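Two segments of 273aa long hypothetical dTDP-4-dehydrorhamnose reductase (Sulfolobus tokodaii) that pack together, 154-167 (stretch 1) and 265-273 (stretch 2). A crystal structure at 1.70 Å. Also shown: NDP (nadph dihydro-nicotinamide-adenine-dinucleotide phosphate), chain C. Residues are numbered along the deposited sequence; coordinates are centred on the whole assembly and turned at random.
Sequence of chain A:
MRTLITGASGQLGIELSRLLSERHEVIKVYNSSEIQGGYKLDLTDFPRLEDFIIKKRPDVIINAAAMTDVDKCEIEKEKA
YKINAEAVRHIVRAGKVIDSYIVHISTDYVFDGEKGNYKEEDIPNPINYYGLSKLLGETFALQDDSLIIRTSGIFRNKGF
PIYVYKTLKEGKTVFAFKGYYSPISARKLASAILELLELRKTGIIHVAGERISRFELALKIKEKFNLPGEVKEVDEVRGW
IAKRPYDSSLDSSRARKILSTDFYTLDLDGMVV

Stretch 1 (154-167) IFRNKGFPIYVYKT
Stretch 2, residues 265-273: TLDLDGMVV

The C-terminal tail of a protein can dock on its own fold with very few polar contacts, a single backbone hydrogen bond setting the register while apolar side chains fill the gaps around it. The reductase tail, residues 265-273, illustrates the principle against residues 154-167, an irregular segment that leads into a helix that begins at Phe-160 and continues beyond Thr-167. Together the two bury 577 Å², both sides summed. Before the helix, phi/psi are -133/142° at Phe-155, -155/-97° at Arg-156, -91/-7° at Asn-157 and 89/171° at Gly-159, the N-cap position, where an ideal CB would clash with Ile-154 O.

Thr-265 and Leu-266 enter in extended form (-56/132° and -47/127°). Thr-265 makes no contact, but Leu-266, with chi1 t and chi2 p, brings CD1 to 4.5 Å from CZ of Phe-155. That ring is the principal apolar anchor of stretch 1: with chi1 at 68° (p) and chi2 at -94°, its CB leaves the backbone sideways while the ring end reaches the tail. At Asp-267 (-117/69°) the carbonyl O lies near the plane of the ring, at its edge, 3.3 Å from Phe-155 CE2, where the slightly positive rim of an aromatic suits an oxygen. Asp-267 O also accepts from Gly-270 N at 2.9 Å, closing the turn, and the carboxylate of Asp-267 (chi1 t) is satisfied elsewhere in the structure.

Residues 268-270 form a short 3-10 segment. Leu-268 (-60/-24°, rotamer m,t) is buried and sends CD2 to 4.5 Å from Phe-155 CZ and 4.4 Å from Pro-161 CB, bridging the ring and the first turn of the helix. The CA-to-CB bond of Asp-269 (-63/-11°, chi1 m) points away. Gly-270 (-81/-3°) is buried; an ideal CB here would clash with Asp-267 OD2. Gly-270 O receives a CA-H...O contact from Arg-156 CA at 3.6 Å, nearly linear at 169°.

Met-271 (-71/140°) turns the chain extended again, Met-271 N bonding to Leu-268 O at 3.1 Å. The m,t,m side chain places Met-271 CG 4.0 Å from Phe-155 CD2 and SD 3.7 Å from Pro-161 CB. The CA atoms of Arg-156 and Met-271 are 4.6 Å apart, those of Asn-157 and Val-272 4.7 Å, so the chains run the same way here. Val-272 N donates to Arg-156 O at 2.9 Å and 162°, the sole direct hydrogen bond between the stretches.

Val-272 (-118/123°, chi1 t) lays CG2 over one face of the Arg-156 guanidinium and 3.7 Å from Arg-156 CG. The arginine is t,t,t with chi4 at -83°; Arg-156 NH1 donates to Asn-157 OD1 at 3.1 Å. One water donates to Val-272 O at 2.8 Å and to Asn-157 O at 3.0 Å, and accepts from Lys-166 NZ at 3.2 Å.

Val-273 (phi 16°, chi1 m) ends the chain in a carboxylate. Val-273 O sits 3.0 Å from Ile-162 CD1, a tight carbon-oxygen contact and not a hydrogen bond; Ile-162 (chi1 -89°, chi2 -72°) brings its end nearer although its CB points sideways. Val-273 OXT approaches Tyr-165 CE2 at 3.7 Å.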

# COMPACT_ATOMS: atom_id res chain seq x y z
N ILE A 154 -1.85 2.35 -4.73
CA ILE A 154 -2.36 1.01 -5.02
C ILE A 154 -3.80 1.08 -5.47
O ILE A 154 -4.65 1.66 -4.76
CB ILE A 154 -2.30 0.05 -3.81
CG1 ILE A 154 -0.85 -0.09 -3.29
CG2 ILE A 154 -2.84 -1.33 -4.19
CD1 ILE A 154 -0.77 -0.99 -2.01
N PHE A 155 -4.09 0.44 -6.60
CA PHE A 155 -5.47 0.38 -7.09
C PHE A 155 -5.93 -1.00 -7.52
O PHE A 155 -5.19 -1.80 -8.06
CB PHE A 155 -5.73 1.41 -8.18
CG PHE A 155 -4.97 1.14 -9.48
CD1 PHE A 155 -3.74 1.74 -9.70
CD2 PHE A 155 -5.52 0.32 -10.46
CE1 PHE A 155 -3.01 1.49 -10.88
CE2 PHE A 155 -4.81 0.08 -11.68
CZ PHE A 155 -3.56 0.66 -11.88
N ARG A 156 -7.20 -1.30 -7.22
CA ARG A 156 -7.79 -2.57 -7.58
C ARG A 156 -9.29 -2.26 -7.64
O ARG A 156 -9.75 -1.71 -8.64
CB ARG A 156 -7.47 -3.66 -6.55
CG ARG A 156 -7.96 -5.04 -6.94
CD ARG A 156 -7.68 -6.09 -5.88
NE ARG A 156 -8.24 -7.36 -6.28
CZ ARG A 156 -9.52 -7.69 -6.10
NH1 ARG A 156 -10.34 -6.85 -5.47
NH2 ARG A 156 -9.99 -8.85 -6.53
N ASN A 157 -10.00 -2.56 -6.56
CA ASN A 157 -11.42 -2.21 -6.45
C ASN A 157 -11.66 -0.83 -5.81
O ASN A 157 -12.82 -0.35 -5.72
CB ASN A 157 -12.10 -3.28 -5.59
CG ASN A 157 -11.36 -3.49 -4.28
OD1 ASN A 157 -10.24 -3.98 -4.24
ND2 ASN A 157 -12.01 -3.13 -3.18
N LYS A 158 -10.61 -0.18 -5.32
CA LYS A 158 -10.73 1.23 -4.96
C LYS A 158 -9.48 2.00 -5.43
O LYS A 158 -8.81 1.53 -6.34
CB LYS A 158 -11.05 1.41 -3.47
CG LYS A 158 -10.01 0.89 -2.57
CD LYS A 158 -10.39 1.09 -1.10
CE LYS A 158 -9.31 0.55 -0.16
NZ LYS A 158 -9.72 0.77 1.31
N GLY A 159 -9.21 3.17 -4.86
CA GLY A 159 -8.09 3.98 -5.33
C GLY A 159 -8.62 4.88 -6.43
O GLY A 159 -9.76 4.72 -6.87
N PHE A 160 -7.80 5.82 -6.87
CA PHE A 160 -8.25 6.87 -7.79
C PHE A 160 -8.81 6.36 -9.14
O PHE A 160 -9.87 6.87 -9.58
CB PHE A 160 -7.10 7.87 -7.98
CG PHE A 160 -7.46 9.05 -8.83
CD1 PHE A 160 -8.43 9.95 -8.42
CD2 PHE A 160 -6.82 9.26 -10.04
CE1 PHE A 160 -8.77 11.06 -9.22
CE2 PHE A 160 -7.14 10.38 -10.82
CZ PHE A 160 -8.11 11.26 -10.41
N PRO A 161 -8.14 5.40 -9.83
CA PRO A 161 -8.70 5.01 -11.14
C PRO A 161 -10.13 4.52 -11.08
O PRO A 161 -10.90 4.77 -12.00
CB PRO A 161 -7.77 3.89 -11.59
CG PRO A 161 -6.44 4.25 -10.95
CD PRO A 161 -6.86 4.69 -9.58
N ILE A 162 -10.47 3.84 -9.99
CA ILE A 162 -11.83 3.37 -9.79
C ILE A 162 -12.82 4.50 -9.55
O ILE A 162 -13.91 4.51 -10.16
CB ILE A 162 -11.89 2.25 -8.71
CG1 ILE A 162 -11.68 0.91 -9.40
CG2 ILE A 162 -13.26 2.24 -8.02
CD1 ILE A 162 -12.90 0.48 -10.24
N TYR A 163 -12.46 5.45 -8.69
CA TYR A 163 -13.26 6.65 -8.47
C TYR A 163 -13.50 7.36 -9.81
O TYR A 163 -14.63 7.74 -10.12
CB TYR A 163 -12.59 7.59 -7.48
CG TYR A 163 -13.03 9.02 -7.60
CD1 TYR A 163 -14.27 9.46 -7.09
CD2 TYR A 163 -12.22 9.95 -8.24
CE1 TYR A 163 -14.67 10.80 -7.22
CE2 TYR A 163 -12.60 11.27 -8.37
CZ TYR A 163 -13.83 11.70 -7.86
OH TYR A 163 -14.15 13.04 -8.03
N VAL A 164 -12.46 7.49 -10.63
CA VAL A 164 -12.60 8.12 -11.96
C VAL A 164 -13.59 7.35 -12.84
O VAL A 164 -14.51 7.94 -13.44
CB VAL A 164 -11.25 8.22 -12.73
CG1 VAL A 164 -11.49 8.79 -14.12
CG2 VAL A 164 -10.27 9.12 -12.00
N TYR A 165 -13.40 6.03 -12.94
CA TYR A 165 -14.21 5.18 -13.84
C TYR A 165 -15.68 5.27 -13.45
O TYR A 165 -16.54 5.52 -14.31
CB TYR A 165 -13.75 3.71 -13.83
CG TYR A 165 -14.53 2.78 -14.76
CD1 TYR A 165 -14.19 2.65 -16.11
CD2 TYR A 165 -15.61 2.06 -14.30
CE1 TYR A 165 -14.93 1.81 -16.97
CE2 TYR A 165 -16.34 1.21 -15.12
CZ TYR A 165 -16.01 1.09 -16.46
OH TYR A 165 -16.75 0.25 -17.26
N LYS A 166 -15.96 5.08 -12.15
CA LYS A 166 -17.35 5.08 -11.65
C LYS A 166 -18.00 6.45 -11.76
O LYS A 166 -19.14 6.55 -12.19
CB LYS A 166 -17.44 4.56 -10.19
CG LYS A 166 -16.59 3.31 -9.93
CD LYS A 166 -17.12 2.39 -8.84
CE LYS A 166 -17.50 1.02 -9.42
NZ LYS A 166 -17.52 -0.07 -8.39
N THR A 167 -17.26 7.51 -11.41
CA THR A 167 -17.78 8.88 -11.48
C THR A 167 -18.10 9.30 -12.92
O THR A 167 -19.22 9.79 -13.19
CB THR A 167 -16.79 9.86 -10.81
OG1 THR A 167 -16.63 9.49 -9.44
CG2 THR A 167 -17.27 11.30 -10.88
N THR A 265 4.88 -0.18 -15.57
CA THR A 265 4.04 0.33 -16.65
C THR A 265 2.58 0.36 -16.19
O THR A 265 2.10 -0.63 -15.61
CB THR A 265 4.19 -0.51 -17.89
OG1 THR A 265 5.56 -0.40 -18.30
CG2 THR A 265 3.28 -0.01 -19.02
N LEU A 266 1.92 1.48 -16.42
CA LEU A 266 0.54 1.65 -15.99
C LEU A 266 -0.31 0.42 -16.37
O LEU A 266 -0.32 -0.01 -17.53
CB LEU A 266 -0.10 2.88 -16.59
CG LEU A 266 -1.54 3.17 -16.09
CD1 LEU A 266 -1.47 3.56 -14.59
CD2 LEU A 266 -2.22 4.26 -16.91
N ASP A 267 -0.99 -0.14 -15.38
CA ASP A 267 -1.77 -1.33 -15.55
C ASP A 267 -3.27 -1.12 -15.29
O ASP A 267 -3.78 -1.62 -14.37
CB ASP A 267 -1.19 -2.45 -14.68
CG ASP A 267 -1.94 -3.73 -14.77
OD1 ASP A 267 -2.38 -4.09 -15.82
OD2 ASP A 267 -2.10 -4.37 -13.75
N LEU A 268 -3.95 -0.40 -16.15
CA LEU A 268 -5.37 -0.25 -15.97
C LEU A 268 -6.24 -1.51 -15.99
O LEU A 268 -7.30 -1.51 -15.44
CB LEU A 268 -5.95 0.81 -16.87
CG LEU A 268 -5.37 2.21 -16.69
CD1 LEU A 268 -5.95 3.14 -17.71
CD2 LEU A 268 -5.65 2.69 -15.30
N ASP A 269 -5.78 -2.55 -16.63
CA ASP A 269 -6.46 -3.83 -16.54
C ASP A 269 -6.50 -4.41 -15.10
O ASP A 269 -7.16 -5.36 -14.85
CB ASP A 269 -5.82 -4.85 -17.46
CG ASP A 269 -6.13 -4.61 -18.95
OD1 ASP A 269 -6.98 -3.83 -19.31
OD2 ASP A 269 -5.48 -5.28 -19.73
N GLY A 270 -5.74 -3.81 -14.20
CA GLY A 270 -5.74 -4.20 -12.80
C GLY A 270 -6.88 -3.62 -12.00
O GLY A 270 -7.01 -3.87 -10.84
N MET A 271 -7.66 -2.79 -12.66
CA MET A 271 -8.90 -2.25 -12.05
C MET A 271 -9.93 -3.37 -11.94
O MET A 271 -10.07 -4.22 -12.85
CB MET A 271 -9.48 -1.12 -12.90
CG MET A 271 -8.73 0.18 -12.80
SD MET A 271 -9.63 1.47 -13.65
CE MET A 271 -9.07 1.17 -15.28
N VAL A 272 -10.66 -3.37 -10.82
CA VAL A 272 -11.69 -4.38 -10.58
C VAL A 272 -13.01 -3.66 -10.47
O VAL A 272 -13.21 -2.78 -9.61
CB VAL A 272 -11.35 -5.30 -9.39
CG1 VAL A 272 -12.52 -6.22 -9.04
CG2 VAL A 272 -10.11 -6.14 -9.74
N VAL A 273 -13.89 -4.11 -11.37
CA VAL A 273 -14.91 -3.38 -12.14
C VAL A 273 -14.87 -1.87 -12.24
O VAL A 273 -15.15 -1.11 -11.30
CB VAL A 273 -16.35 -3.96 -12.01
CG1 VAL A 273 -16.29 -5.45 -12.24
CG2 VAL A 273 -16.98 -3.64 -10.66
OXT VAL A 273 -14.52 -1.41 -13.33
PA NDP C . -6.87 -1.63 1.93
O1A NDP C . -7.53 -0.44 2.50
O2A NDP C . -7.55 -2.18 0.74
O5B NDP C . -6.71 -2.78 2.99
C5B NDP C . -6.46 -2.49 4.36
C4B NDP C . -6.33 -3.82 5.04
O4B NDP C . -5.93 -3.57 6.39
C3B NDP C . -7.61 -4.64 5.03
O3B NDP C . -7.27 -5.98 4.78
C2B NDP C . -8.09 -4.47 6.47
O2B NDP C . -8.82 -5.61 6.83
C1B NDP C . -6.75 -4.41 7.19
N9A NDP C . -6.90 -3.81 8.52
C8A NDP C . -7.18 -2.51 8.82
N7A NDP C . -7.25 -2.38 10.17
C5A NDP C . -7.02 -3.59 10.71
C6A NDP C . -6.99 -4.05 12.03
N6A NDP C . -7.32 -3.22 13.06
N1A NDP C . -6.75 -5.38 12.22
C2A NDP C . -6.52 -6.28 11.19
N3A NDP C . -6.57 -5.83 9.89
C4A NDP C . -6.82 -4.51 9.68
O3 NDP C . -5.35 -1.11 1.69
PN NDP C . -4.39 -1.47 0.44
O1N NDP C . -4.40 -2.86 0.06
O2N NDP C . -4.73 -0.40 -0.53
O5D NDP C . -2.98 -1.05 1.08
C5D NDP C . -2.02 -2.05 1.42
C4D NDP C . -0.79 -1.44 2.08
O4D NDP C . -0.21 -0.54 1.17
C3D NDP C . -1.08 -0.64 3.35
O3D NDP C . 0.07 -0.83 4.14
C2D NDP C . -1.15 0.79 2.87
O2D NDP C . -0.85 1.68 3.93
C1D NDP C . -0.05 0.74 1.78
N1N NDP C . -0.26 1.81 0.80
C2N NDP C . -1.51 1.96 0.26
C3N NDP C . -1.75 2.81 -0.81
C7N NDP C . -3.14 2.93 -1.35
O7N NDP C . -3.43 3.95 -2.26
N7N NDP C . -4.08 2.07 -0.94
C4N NDP C . -0.62 3.63 -1.41
C5N NDP C . 0.72 3.43 -0.74
C6N NDP C . 0.83 2.52 0.32
P2B NDP C . -10.47 -5.61 6.90
O1X NDP C . -10.77 -7.06 6.87
O2X NDP C . -11.01 -4.85 5.73
O3X NDP C . -10.95 -4.93 8.20
O HOH W 1 -14.81 -1.66 -7.56